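Local coordinates for protein bradyzoite pseudokinase 1 (Toxoplasma gondii, PDB 6M7Z) that adopts a divergent kinase fold lacking the glycine-rich loop, is probably catalytically inactive as a pseudokinase, and is linked to membrane ultrastructure of the Toxoplasma parasitophorous vacuole, at residues W17-L21 and S91-Y96; S77-I83 and F120-H126; Y96-E100 and L110-E115; S106-L110 and T182-G186; S129-D135 and L172-L178. The contacts are given in a common frame with arbitrary orientation. Numbering follows the deposited sequence.

Contact 1 of 5, residues W17-L21 and S91-Y96. With EDO (1,2-ethanediol), chain H.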
# COMPACT_ATOMS: atom_id res chain seq x y z
N TRP A 17 19.56 9.66 10.43
CA TRP A 17 18.61 8.57 10.60
C TRP A 17 18.53 8.17 12.08
O TRP A 17 17.43 7.94 12.61
CB TRP A 17 18.97 7.35 9.74
CG TRP A 17 18.72 7.57 8.29
CD1 TRP A 17 19.63 7.61 7.28
CD2 TRP A 17 17.45 7.85 7.68
NE1 TRP A 17 19.01 7.87 6.09
CE2 TRP A 17 17.67 8.03 6.30
CE3 TRP A 17 16.14 7.96 8.17
CZ2 TRP A 17 16.64 8.31 5.41
CZ3 TRP A 17 15.12 8.25 7.29
CH2 TRP A 17 15.37 8.43 5.93
N MET A 18 19.70 8.11 12.74
CA MET A 18 19.75 7.75 14.14
C MET A 18 19.01 8.82 14.95
O MET A 18 18.23 8.49 15.87
CB MET A 18 21.19 7.64 14.63
CG MET A 18 21.29 7.10 16.05
SD MET A 18 20.64 5.41 16.17
CE MET A 18 20.44 5.23 17.95
N SER A 19 19.26 10.08 14.62
CA SER A 19 18.59 11.20 15.27
C SER A 19 17.08 11.08 15.06
O SER A 19 16.31 11.22 16.01
CB SER A 19 19.10 12.53 14.78
OG SER A 19 20.19 12.97 15.59
N TYR A 20 16.66 10.77 13.83
CA TYR A 20 15.24 10.68 13.52
C TYR A 20 14.58 9.54 14.29
O TYR A 20 13.45 9.68 14.74
CB TYR A 20 14.97 10.52 12.02
CG TYR A 20 13.54 10.85 11.69
CD1 TYR A 20 13.14 12.16 11.48
CD2 TYR A 20 12.57 9.86 11.63
CE1 TYR A 20 11.82 12.47 11.18
CE2 TYR A 20 11.26 10.15 11.31
CZ TYR A 20 10.88 11.47 11.10
OH TYR A 20 9.59 11.79 10.79
N LEU A 21 15.29 8.42 14.44
CA LEU A 21 14.79 7.30 15.21
C LEU A 21 14.46 7.75 16.64
O LEU A 21 13.39 7.43 17.16
CB LEU A 21 15.84 6.18 15.19
CG LEU A 21 15.58 5.01 16.14
CD1 LEU A 21 14.32 4.27 15.75
CD2 LEU A 21 16.78 4.08 16.13
N SER A 91 14.82 0.75 9.75
CA SER A 91 13.67 0.65 10.68
C SER A 91 12.83 1.93 10.72
O SER A 91 11.67 1.86 11.15
CB SER A 91 14.08 0.22 12.07
OG SER A 91 14.80 1.24 12.74
N VAL A 92 13.37 3.07 10.26
CA VAL A 92 12.64 4.34 10.37
C VAL A 92 12.34 4.97 9.01
O VAL A 92 11.68 6.02 8.99
CB VAL A 92 13.37 5.35 11.27
CG1 VAL A 92 13.64 4.76 12.63
CG2 VAL A 92 14.66 5.85 10.66
N TYR A 93 12.79 4.35 7.90
CA TYR A 93 12.54 4.93 6.57
C TYR A 93 11.04 5.10 6.32
O TYR A 93 10.60 6.15 5.93
CB TYR A 93 13.18 4.09 5.46
CG TYR A 93 13.04 4.71 4.10
CD1 TYR A 93 13.76 5.85 3.76
CD2 TYR A 93 12.16 4.21 3.16
CE1 TYR A 93 13.63 6.44 2.51
CE2 TYR A 93 12.02 4.78 1.91
CZ TYR A 93 12.75 5.90 1.58
OH TYR A 93 12.62 6.47 0.34
N GLU A 94 10.26 4.04 6.55
CA GLU A 94 8.85 4.08 6.24
C GLU A 94 8.15 5.09 7.16
O GLU A 94 7.35 5.91 6.69
CB GLU A 94 8.24 2.68 6.31
CG GLU A 94 6.88 2.62 5.64
CD GLU A 94 6.19 1.26 5.62
OE1 GLU A 94 6.79 0.26 6.17
OE2 GLU A 94 5.05 1.19 5.06
N PRO A 95 8.38 5.09 8.49
CA PRO A 95 7.84 6.16 9.34
C PRO A 95 8.20 7.57 8.85
O PRO A 95 7.35 8.48 8.87
CB PRO A 95 8.47 5.87 10.71
CG PRO A 95 8.72 4.36 10.68
CD PRO A 95 9.10 4.05 9.25
N TYR A 96 9.45 7.73 8.39
CA TYR A 96 9.89 9.02 7.88
C TYR A 96 9.01 9.44 6.68
O TYR A 96 8.54 10.57 6.65
CB TYR A 96 11.37 8.94 7.49
CG TYR A 96 11.93 10.24 6.96
CD1 TYR A 96 11.82 10.57 5.63
CD2 TYR A 96 12.57 11.13 7.80
CE1 TYR A 96 12.37 11.75 5.14
CE2 TYR A 96 13.09 12.32 7.33
CZ TYR A 96 12.99 12.64 5.99
OH TYR A 96 13.50 13.81 5.52
C1 EDO H . 8.49 0.00 10.60
O1 EDO H . 7.60 -0.39 11.67
C2 EDO H . 7.90 -0.48 9.28
O2 EDO H . 8.70 -0.10 8.14

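Contact 2 of 5, residues S77-I83 and F120-H126. With EDO (1,2-ethanediol), chain H.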
# COMPACT_ATOMS: atom_id res chain seq x y z
N SER A 77 -3.91 -2.87 12.22
CA SER A 77 -2.74 -3.73 12.05
C SER A 77 -1.47 -2.93 12.34
O SER A 77 -1.41 -1.72 12.17
CB SER A 77 -2.71 -4.33 10.67
OG SER A 77 -2.71 -3.30 9.70
N ALA A 78 -0.47 -3.63 12.86
CA ALA A 78 0.81 -3.05 13.22
C ALA A 78 1.90 -3.67 12.34
O ALA A 78 1.99 -4.88 12.19
CB ALA A 78 1.08 -3.28 14.68
N LYS A 79 2.68 -2.80 11.71
CA LYS A 79 3.87 -3.17 10.99
C LYS A 79 5.07 -2.93 11.91
O LYS A 79 5.32 -1.79 12.31
CB LYS A 79 3.94 -2.31 9.72
CG LYS A 79 4.63 -2.96 8.54
CD LYS A 79 4.63 -2.11 7.26
CE LYS A 79 3.28 -1.93 6.61
NZ LYS A 79 3.23 -0.70 5.78
N VAL A 80 5.79 -3.98 12.26
CA VAL A 80 6.88 -3.88 13.22
C VAL A 80 8.20 -4.26 12.54
O VAL A 80 8.23 -5.16 11.70
CB VAL A 80 6.62 -4.74 14.46
CG1 VAL A 80 5.26 -4.44 15.03
CG2 VAL A 80 6.73 -6.22 14.20
N ARG A 81 9.27 -3.56 12.90
CA ARG A 81 10.62 -3.83 12.42
C ARG A 81 11.58 -3.77 13.61
O ARG A 81 11.47 -2.90 14.49
CB ARG A 81 11.09 -2.82 11.38
CG ARG A 81 10.55 -3.00 9.96
CD ARG A 81 11.19 -2.10 8.94
NE ARG A 81 11.26 -2.64 7.58
CZ ARG A 81 10.36 -2.42 6.63
NH1 ARG A 81 9.20 -1.87 6.94
NH2 ARG A 81 10.64 -2.72 5.37
N LEU A 82 12.55 -4.69 13.60
CA LEU A 82 13.61 -4.71 14.59
C LEU A 82 14.56 -3.54 14.32
O LEU A 82 15.01 -3.35 13.20
CB LEU A 82 14.34 -6.05 14.46
CG LEU A 82 15.18 -6.47 15.66
CD1 LEU A 82 14.31 -6.75 16.88
CD2 LEU A 82 16.05 -7.68 15.32
N ILE A 83 14.81 -2.73 15.36
CA ILE A 83 15.78 -1.64 15.27
C ILE A 83 17.19 -2.24 15.14
O ILE A 83 17.60 -3.06 15.94
CB ILE A 83 15.69 -0.70 16.49
CG1 ILE A 83 14.37 0.08 16.48
CG2 ILE A 83 16.91 0.21 16.55
CD1 ILE A 83 14.07 0.78 17.81
N PHE A 120 13.16 -1.94 21.21
CA PHE A 120 13.88 -2.67 20.13
C PHE A 120 13.11 -2.74 18.80
O PHE A 120 13.63 -3.31 17.84
CB PHE A 120 14.21 -4.10 20.57
CG PHE A 120 14.52 -4.24 22.04
CD1 PHE A 120 15.73 -3.79 22.55
CD2 PHE A 120 13.59 -4.79 22.91
CE1 PHE A 120 16.02 -3.91 23.91
CE2 PHE A 120 13.88 -4.91 24.26
CZ PHE A 120 15.10 -4.48 24.76
N LEU A 121 11.89 -2.17 18.74
CA LEU A 121 11.04 -2.22 17.56
C LEU A 121 10.58 -0.82 17.18
O LEU A 121 10.36 -0.00 18.05
CB LEU A 121 9.82 -3.09 17.86
CG LEU A 121 10.09 -4.54 18.26
CD1 LEU A 121 8.82 -5.22 18.72
CD2 LEU A 121 10.74 -5.31 17.11
N THR A 122 10.38 -0.58 15.88
CA THR A 122 9.53 0.53 15.42
C THR A 122 8.17 -0.03 14.99
O THR A 122 8.09 -1.21 14.59
CB THR A 122 10.18 1.30 14.27
OG1 THR A 122 10.35 0.41 13.15
CG2 THR A 122 11.52 1.89 14.66
N TYR A 123 7.13 0.81 15.08
CA TYR A 123 5.76 0.43 14.80
C TYR A 123 5.12 1.44 13.83
O TYR A 123 5.32 2.65 13.96
CB TYR A 123 4.90 0.42 16.06
CG TYR A 123 5.33 -0.51 17.17
CD1 TYR A 123 6.43 -0.21 17.97
CD2 TYR A 123 4.59 -1.62 17.48
CE1 TYR A 123 6.81 -1.04 19.00
CE2 TYR A 123 4.96 -2.47 18.52
CZ TYR A 123 6.06 -2.16 19.30
OH TYR A 123 6.43 -2.99 20.32
N ILE A 124 4.34 0.95 12.87
CA ILE A 124 3.42 1.73 12.09
C ILE A 124 2.05 1.06 12.19
O ILE A 124 1.92 -0.12 11.89
CB ILE A 124 3.83 1.84 10.61
CG1 ILE A 124 5.22 2.45 10.43
CG2 ILE A 124 2.78 2.63 9.81
CD1 ILE A 124 5.60 2.62 8.98
N PHE A 125 1.04 1.83 12.59
CA PHE A 125 -0.30 1.32 12.66
C PHE A 125 -1.04 1.71 11.37
O PHE A 125 -0.84 2.79 10.80
CB PHE A 125 -0.96 1.81 13.95
CG PHE A 125 -0.39 1.16 15.20
CD1 PHE A 125 0.73 1.68 15.83
CD2 PHE A 125 -0.95 0.00 15.71
CE1 PHE A 125 1.27 1.06 16.94
CE2 PHE A 125 -0.40 -0.62 16.82
CZ PHE A 125 0.71 -0.09 17.45
N HIS A 126 -1.87 0.78 10.88
CA HIS A 126 -2.71 0.95 9.72
C HIS A 126 -4.13 0.52 10.07
O HIS A 126 -4.32 -0.29 10.96
CB HIS A 126 -2.22 0.11 8.54
CG HIS A 126 -0.88 0.49 8.02
ND1 HIS A 126 -0.65 1.71 7.45
CD2 HIS A 126 0.28 -0.20 7.97
CE1 HIS A 126 0.62 1.78 7.09
NE2 HIS A 126 1.22 0.62 7.41
C1 EDO H . 8.49 0.00 10.60
O1 EDO H . 7.60 -0.39 11.67
C2 EDO H . 7.90 -0.48 9.28
O2 EDO H . 8.70 -0.10 8.14

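Contact 3 of 5, residues Y96-E100 and L110-E115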
# COMPACT_ATOMS: atom_id res chain seq x y z
N TYR A 96 9.45 7.73 8.39
CA TYR A 96 9.89 9.02 7.88
C TYR A 96 9.01 9.44 6.68
O TYR A 96 8.54 10.57 6.65
CB TYR A 96 11.37 8.94 7.49
CG TYR A 96 11.93 10.24 6.96
CD1 TYR A 96 11.82 10.57 5.63
CD2 TYR A 96 12.57 11.13 7.80
CE1 TYR A 96 12.37 11.75 5.14
CE2 TYR A 96 13.09 12.32 7.33
CZ TYR A 96 12.99 12.64 5.99
OH TYR A 96 13.50 13.81 5.52
N LEU A 97 8.81 8.55 5.70
CA LEU A 97 7.95 8.86 4.55
C LEU A 97 6.58 9.33 5.03
O LEU A 97 6.08 10.33 4.55
CB LEU A 97 7.77 7.65 3.64
CG LEU A 97 8.98 7.21 2.82
CD1 LEU A 97 8.56 6.14 1.82
CD2 LEU A 97 9.62 8.37 2.07
N TYR A 98 5.98 8.59 5.97
CA TYR A 98 4.61 8.90 6.40
C TYR A 98 4.56 10.25 7.11
O TYR A 98 3.59 10.98 6.92
CB TYR A 98 4.02 7.78 7.26
CG TYR A 98 3.34 6.70 6.44
CD1 TYR A 98 2.12 6.94 5.84
CD2 TYR A 98 3.93 5.47 6.24
CE1 TYR A 98 1.48 5.97 5.09
CE2 TYR A 98 3.31 4.49 5.49
CZ TYR A 98 2.07 4.73 4.91
OH TYR A 98 1.44 3.77 4.16
N ARG A 99 5.60 10.59 7.90
CA ARG A 99 5.58 11.79 8.75
C ARG A 99 6.04 13.05 8.00
O ARG A 99 5.57 14.13 8.31
CB ARG A 99 6.46 11.57 9.98
CG ARG A 99 5.91 10.55 10.96
CD ARG A 99 6.96 10.07 11.95
NE ARG A 99 7.21 11.03 13.00
CZ ARG A 99 6.47 11.18 14.09
NH1 ARG A 99 5.36 10.47 14.26
NH2 ARG A 99 6.83 12.05 15.02
N GLU A 100 6.97 12.91 7.04
CA GLU A 100 7.66 14.05 6.46
C GLU A 100 7.36 14.23 4.96
O GLU A 100 7.62 15.31 4.46
CB GLU A 100 9.17 13.92 6.62
CG GLU A 100 9.63 13.61 8.03
CD GLU A 100 9.23 14.62 9.10
OE1 GLU A 100 9.08 15.81 8.79
OE2 GLU A 100 9.08 14.20 10.27
N LEU A 110 -2.18 3.81 1.28
CA LEU A 110 -2.46 3.19 2.57
C LEU A 110 -2.15 4.22 3.67
O LEU A 110 -1.02 4.67 3.79
CB LEU A 110 -1.60 1.94 2.72
CG LEU A 110 -1.74 1.15 4.03
CD1 LEU A 110 -3.14 0.55 4.13
CD2 LEU A 110 -0.69 0.04 4.12
N PRO A 111 -3.14 4.65 4.47
CA PRO A 111 -2.89 5.61 5.53
C PRO A 111 -2.21 5.01 6.78
O PRO A 111 -2.43 3.85 7.09
CB PRO A 111 -4.30 6.13 5.91
CG PRO A 111 -5.26 5.04 5.45
CD PRO A 111 -4.55 4.26 4.37
N SER A 112 -1.39 5.84 7.44
CA SER A 112 -0.82 5.54 8.75
C SER A 112 -1.72 6.13 9.85
O SER A 112 -2.19 7.23 9.70
CB SER A 112 0.57 6.12 8.86
OG SER A 112 1.03 6.02 10.20
N LEU A 113 -1.93 5.38 10.94
CA LEU A 113 -2.65 5.85 12.13
C LEU A 113 -1.68 6.31 13.22
O LEU A 113 -2.11 6.71 14.29
CB LEU A 113 -3.53 4.72 12.67
CG LEU A 113 -4.58 4.18 11.70
CD1 LEU A 113 -5.37 3.05 12.37
CD2 LEU A 113 -5.51 5.29 11.20
N GLY A 114 -0.37 6.22 12.97
CA GLY A 114 0.65 6.59 13.95
C GLY A 114 1.90 5.75 13.83
O GLY A 114 1.83 4.56 13.50
N GLU A 115 3.05 6.38 14.11
CA GLU A 115 4.36 5.74 14.10
C GLU A 115 4.99 5.88 15.49
O GLU A 115 4.97 6.95 16.05
CB GLU A 115 5.27 6.37 13.03
CG GLU A 115 4.57 6.64 11.70
CD GLU A 115 3.63 7.84 11.66
OE1 GLU A 115 3.82 8.80 12.46
OE2 GLU A 115 2.71 7.84 10.83
O HOH W 1 3.15 9.00 15.94

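Contact 4 of 5, residues S106-L110 and T182-G186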
# COMPACT_ATOMS: atom_id res chain seq x y z
N SER A 106 -3.48 11.15 1.38
CA SER A 106 -3.67 10.90 -0.04
C SER A 106 -4.72 9.81 -0.14
O SER A 106 -4.55 8.75 0.45
CB SER A 106 -2.39 10.48 -0.70
OG SER A 106 -1.35 11.42 -0.50
N PRO A 107 -5.83 10.02 -0.89
CA PRO A 107 -6.96 9.09 -0.84
C PRO A 107 -6.67 7.65 -1.29
O PRO A 107 -7.34 6.73 -0.84
CB PRO A 107 -7.98 9.71 -1.79
CG PRO A 107 -7.57 11.17 -1.92
CD PRO A 107 -6.06 11.15 -1.80
N LEU A 108 -5.69 7.46 -2.19
CA LEU A 108 -5.42 6.14 -2.79
C LEU A 108 -4.12 5.52 -2.25
O LEU A 108 -3.63 4.57 -2.84
CB LEU A 108 -5.36 6.31 -4.31
CG LEU A 108 -6.69 6.67 -4.98
CD1 LEU A 108 -6.56 6.61 -6.50
CD2 LEU A 108 -7.82 5.75 -4.52
N LEU A 109 -3.55 6.06 -1.16
CA LEU A 109 -2.37 5.47 -0.52
C LEU A 109 -2.76 4.96 0.88
O LEU A 109 -3.57 5.59 1.56
CB LEU A 109 -1.26 6.52 -0.42
CG LEU A 109 -0.81 7.15 -1.75
CD1 LEU A 109 0.39 8.07 -1.56
CD2 LEU A 109 -0.48 6.11 -2.81
N LEU A 110 -2.18 3.81 1.28
CA LEU A 110 -2.46 3.19 2.57
C LEU A 110 -2.15 4.22 3.67
O LEU A 110 -1.02 4.67 3.79
CB LEU A 110 -1.60 1.94 2.72
CG LEU A 110 -1.74 1.15 4.03
CD1 LEU A 110 -3.14 0.55 4.13
CD2 LEU A 110 -0.69 0.04 4.12
N THR A 182 -12.50 1.27 -0.17
CA THR A 182 -11.47 1.98 -0.92
C THR A 182 -10.30 1.02 -1.18
O THR A 182 -9.91 0.29 -0.28
CB THR A 182 -10.93 3.20 -0.16
OG1 THR A 182 -12.02 3.96 0.36
CG2 THR A 182 -10.08 4.11 -1.00
N VAL A 183 -9.77 1.03 -2.41
CA VAL A 183 -8.59 0.26 -2.76
C VAL A 183 -7.40 1.22 -2.79
O VAL A 183 -7.42 2.20 -3.51
CB VAL A 183 -8.76 -0.46 -4.10
CG1 VAL A 183 -7.48 -1.14 -4.55
CG2 VAL A 183 -9.90 -1.45 -4.05
N VAL A 184 -6.36 0.89 -2.01
CA VAL A 184 -5.22 1.78 -1.76
C VAL A 184 -3.91 1.05 -2.07
O VAL A 184 -3.83 -0.16 -1.98
CB VAL A 184 -5.21 2.34 -0.32
CG1 VAL A 184 -6.49 3.12 -0.05
CG2 VAL A 184 -4.99 1.24 0.71
N LEU A 185 -2.89 1.85 -2.42
CA LEU A 185 -1.55 1.37 -2.68
C LEU A 185 -0.72 1.49 -1.40
O LEU A 185 -0.59 2.57 -0.84
CB LEU A 185 -0.93 2.21 -3.79
CG LEU A 185 0.51 1.86 -4.17
CD1 LEU A 185 0.64 0.38 -4.53
CD2 LEU A 185 0.96 2.73 -5.33
N GLY A 186 -0.16 0.35 -0.99
CA GLY A 186 0.73 0.24 0.18
C GLY A 186 2.10 -0.29 -0.23
O GLY A 186 2.55 -0.11 -1.39

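Contact 5 of 5, residues S129-D135 and L172-L178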
# COMPACT_ATOMS: atom_id res chain seq x y z
N SER A 129 -7.02 -4.04 7.02
CA SER A 129 -7.60 -4.16 5.69
C SER A 129 -8.45 -5.43 5.62
O SER A 129 -8.24 -6.38 6.39
CB SER A 129 -6.52 -4.16 4.64
OG SER A 129 -6.08 -5.48 4.33
N LYS A 130 -9.42 -5.42 4.70
CA LYS A 130 -10.26 -6.58 4.42
C LYS A 130 -9.46 -7.67 3.70
O LYS A 130 -9.84 -8.82 3.77
CB LYS A 130 -11.47 -6.19 3.57
CG LYS A 130 -12.55 -5.40 4.30
CD LYS A 130 -13.53 -6.30 5.10
CE LYS A 130 -14.02 -5.67 6.39
NZ LYS A 130 -14.19 -6.66 7.48
N GLY A 131 -8.39 -7.27 3.01
CA GLY A 131 -7.49 -8.21 2.36
C GLY A 131 -6.61 -7.53 1.33
O GLY A 131 -6.84 -6.35 0.96
N LEU A 132 -5.57 -8.25 0.92
CA LEU A 132 -4.71 -7.85 -0.18
C LEU A 132 -5.37 -8.29 -1.48
O LEU A 132 -5.99 -9.34 -1.52
CB LEU A 132 -3.34 -8.50 0.02
CG LEU A 132 -2.67 -8.23 1.37
CD1 LEU A 132 -1.27 -8.81 1.40
CD2 LEU A 132 -2.60 -6.73 1.67
N VAL A 133 -5.24 -7.48 -2.54
CA VAL A 133 -6.04 -7.68 -3.74
C VAL A 133 -5.68 -9.03 -4.40
O VAL A 133 -6.56 -9.76 -4.84
CB VAL A 133 -5.85 -6.52 -4.73
CG1 VAL A 133 -6.48 -6.82 -6.09
CG2 VAL A 133 -6.43 -5.23 -4.16
N GLY A 134 -4.37 -9.34 -4.48
CA GLY A 134 -3.93 -10.59 -5.09
C GLY A 134 -4.53 -11.81 -4.38
O GLY A 134 -5.12 -12.68 -5.00
N ASP A 135 -4.38 -11.84 -3.05
CA ASP A 135 -4.93 -12.91 -2.22
C ASP A 135 -6.45 -13.01 -2.39
O ASP A 135 -6.97 -14.10 -2.49
CB ASP A 135 -4.60 -12.70 -0.74
CG ASP A 135 -3.11 -12.83 -0.44
OD1 ASP A 135 -2.36 -13.34 -1.33
OD2 ASP A 135 -2.71 -12.40 0.66
N LEU A 172 0.21 -7.17 -7.31
CA LEU A 172 -1.18 -7.12 -6.91
C LEU A 172 -1.33 -6.93 -5.41
O LEU A 172 -2.21 -6.19 -4.98
CB LEU A 172 -1.90 -8.39 -7.35
CG LEU A 172 -2.45 -8.35 -8.77
CD1 LEU A 172 -3.16 -9.65 -9.07
CD2 LEU A 172 -3.40 -7.18 -8.96
N ASN A 173 -0.49 -7.59 -4.62
CA ASN A 173 -0.62 -7.55 -3.14
C ASN A 173 -0.06 -6.24 -2.57
O ASN A 173 -0.14 -6.03 -1.36
CB ASN A 173 0.01 -8.78 -2.48
CG ASN A 173 -0.87 -10.02 -2.55
OD1 ASN A 173 -2.08 -9.95 -2.80
ND2 ASN A 173 -0.26 -11.17 -2.33
N SER A 174 0.47 -5.35 -3.41
CA SER A 174 0.78 -4.00 -2.99
C SER A 174 -0.51 -3.24 -2.68
O SER A 174 -0.49 -2.30 -1.91
CB SER A 174 1.58 -3.26 -4.04
OG SER A 174 2.82 -3.88 -4.30
N PHE A 175 -1.61 -3.66 -3.29
CA PHE A 175 -2.90 -3.04 -3.18
C PHE A 175 -3.72 -3.79 -2.13
O PHE A 175 -3.69 -5.02 -2.06
CB PHE A 175 -3.60 -3.02 -4.55
CG PHE A 175 -2.89 -2.19 -5.59
CD1 PHE A 175 -3.13 -0.83 -5.72
CD2 PHE A 175 -1.95 -2.76 -6.43
CE1 PHE A 175 -2.47 -0.08 -6.67
CE2 PHE A 175 -1.28 -2.00 -7.38
CZ PHE A 175 -1.54 -0.67 -7.50
N SER A 176 -4.46 -3.03 -1.31
CA SER A 176 -5.33 -3.62 -0.31
C SER A 176 -6.68 -2.88 -0.27
O SER A 176 -6.82 -1.77 -0.77
CB SER A 176 -4.66 -3.66 1.03
OG SER A 176 -4.50 -2.37 1.58
N VAL A 177 -7.68 -3.55 0.29
CA VAL A 177 -9.02 -3.06 0.33
C VAL A 177 -9.32 -2.64 1.77
O VAL A 177 -9.27 -3.48 2.66
CB VAL A 177 -10.03 -4.12 -0.15
CG1 VAL A 177 -11.45 -3.58 -0.13
CG2 VAL A 177 -9.67 -4.66 -1.54
N LEU A 178 -9.60 -1.35 1.99
CA LEU A 178 -9.90 -0.86 3.33
C LEU A 178 -11.32 -1.29 3.70
O LEU A 178 -12.11 -1.69 2.84
CB LEU A 178 -9.74 0.66 3.37
CG LEU A 178 -8.31 1.18 3.11
CD1 LEU A 178 -8.26 2.70 3.23
CD2 LEU A 178 -7.32 0.53 4.05

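Contact 1 of 5, residues W17-L21 and S91-Y96
Aromatic rings make up most of this interface. W17 drives the edge of its indole at the face of Y96, with six-membered-ring and phenol centroids 5.2 Å apart and planes at 70°. Y96 in turn sets its own edge against the face of Y20 (4.9 Å, 67°), so the two T-shaped pairs share one tyrosine. Y93 joins the cluster obliquely, its CD1 3.7 Å from W17 CH2. Two aliphatic contacts extend the packing: W17 CE3 meets V92 CG2 at 3.6 Å, and L21 CD1 presses tightly on V92 CG1 at 3.2 Å, where the CA atoms of the two helices come closest. The helix 88-101 holding S91-Y96 is, by its place after strand 76-82, the αC helix of the kinase N-lobe. An N-terminal helix, 14-23, packs across it, the axes of the two short segments 9.8 Å apart and at 69°. The hydroxyls find partners outside the cluster: Y20 OH bonds to E100, Y93 OH to the backbone O of A191. On the side of αC facing the sheet, E94 forms a salt bridge with K79, and its OE1 accepts a hydrogen bond at 2.8 Å from O2 of an ethanediol, probably from the crystallisation liquor.

Contact 2 of 5, residues S77-I83 and F120-H126
F120 opens an antiparallel pairing of two central strands of the kinase N-lobe sheet, β3 (76-82) and β5 (121-127): its O accepts from I83 N at 2.8 Å. L121 lies opposite L82, CD2 to CD1 3.9 Å, on the face covered by helix 33-39. T122 and R81 exchange two backbone bonds, T122 N to R81 O at 2.9 Å and R81 N to T122 O at 3.1 Å, while T122 OG1 turns to S91 of helix αC. Y123 packs CD2 on V80 CG1 (3.8 Å) and reaches E29 with its hydroxyl. At I124 the backbone pairs with K79 in both directions, and the side chain faces αC. F125 sets CE2 3.7 Å from A78 CB. H126 finishes the ladder with S77, both bonds 2.9 Å (S77 N to H126 O, H126 N to S77 O), and its ND1 bonds to P111 O. K79, placed like the β3 lysine of kinases, forms a salt bridge with E94 on αC; its NZ also donates to H126 NE2 at 2.9 Å.

Contact 3 of 5, residues Y96-E100 and L110-E115
Here the C-terminal half of helix αC in the kinase N-lobe is tied to the chain that leads from the αC-β4 loop into strand β4. Y98 reaches over from the helix, and its hydroxyl donates to L110 O at 2.6 Å. The tyrosine ring lies alongside the segment that follows: S112 CB sits over its face in a CH-pi contact, 3.9 Å from the centroid and 26° off the ring normal. S112 also shapes its own backbone. S112 OG accepts from G114 N at 3.1 Å, an ST turn, and donates to E115 OE2 at 2.6 Å, which helps fix the orientation of that carboxylate. G114 has backbone angles at which a CB would be jammed against the carbonyl O of L113. Just before the turn, P111 O accepts a hydrogen bond from H126 on the neighbouring strand β5, holding the loop from the sheet side. Farther along the helix, the exposed R99 reaches the buried E115: the salt bridge runs from R99 NH1 to E115 OE1, 2.9 Å, and doubles as a hydrogen bond. One water closes the same gap, donating to E115 O at 2.7 Å and accepting a weak bond of 3.1 Å from R99 NH1.

Contact 4 of 5, residues S106-L110 and T182-G186
L110 adopts a t,p rotamer that lays its branched end along the strand: CD1 comes within 3.9 Å of V184 CG2, and L110 CB rests 3.8 Å from G186 CA. A CB on G186 would fall only 3.1 Å from L110 CD2, so the missing side chain gives the leucine its room. L108 and L109 are both m,t but diverge. L108 sends CD2 to V183 O (3.7 Å) and continues toward helix 146-161; L109 starts away from the strand, yet its CD2 returns to 4.0 Å from L185 CB. V184, with chi1 at m, fills the space beside L110. Beneath these side chains the backbones form a single bridge: L185 N donates to L108 O at 2.8 Å, and L110 N to L185 O at 2.9 Å. A type I turn from S106 to L109 presents L108 O for this bond. By position, this is the αC-β4 loop of a protein kinase fold, an N-lobe element docked on strand β8 and helix αE of the C-lobe.

Contact 5 of 5, residues S129-D135 and L172-L178
V133 is the apolar hub: its CG2 packs on F175 CB at 3.6 Å and on V177 CG2 at 4.2 Å, while V133 CG1 reaches L172 CD2, also at 4.2 Å. In kinase terms, this is where the hinge, coming down from strand β5, enters helix αD (133-138) and meets the end of the catalytic-loop segment and strand β7 (175-177). F175 sends its ring on to helix 146-161, joining this packing to the helical core of the C-lobe. G134 CA continues the packing against L172 CB at 3.8 Å; farther out, L132 CD2 lies 3.8 Å from S176 CB. Three backbone bonds hold the hinge to β7: V133 N to F175 O at 2.9 Å, V177 N to G131 O at 3.0 Å, and K130 N to V177 O at 2.8 Å. The short pairing places the hinge on the outer side of a three-stranded sheet, with strand 183-185 on the far side of β7. The polar edge is at the start of αD, where N173 reaches the first turn of the helix. G134 matters here because a CB on it would lie only 2.4 Å from N173 OD1, a clash. N173 OD1 accepts from D135 N at 3.0 Å, and N173 ND2 returns a bond to D135 OD1 at 3.2 Å.

Overall arrangement
From the N terminus, contact 1 closes the first loop, bringing helix 14-23 onto helix αC. Contact 2 crosses it: its first strand lies inside that loop, and its second, 120-126, beyond it, with E94-K79 and S91-T122 joining the two. Contact 3 nests inside contact 2 and runs in series after contact 1, sharing Y96 with it. Together these three join helix 14-23, αC and the N-lobe sheet. Contact 4 crosses both contacts 2 and 3, taking over L110 from contact 3 and carrying the αC-β4 loop to the C-lobe. Contact 5 nests within contact 4; their strands 175-177 and 183-185 are sheet neighbours, so hinge and loop meet the same small sheet.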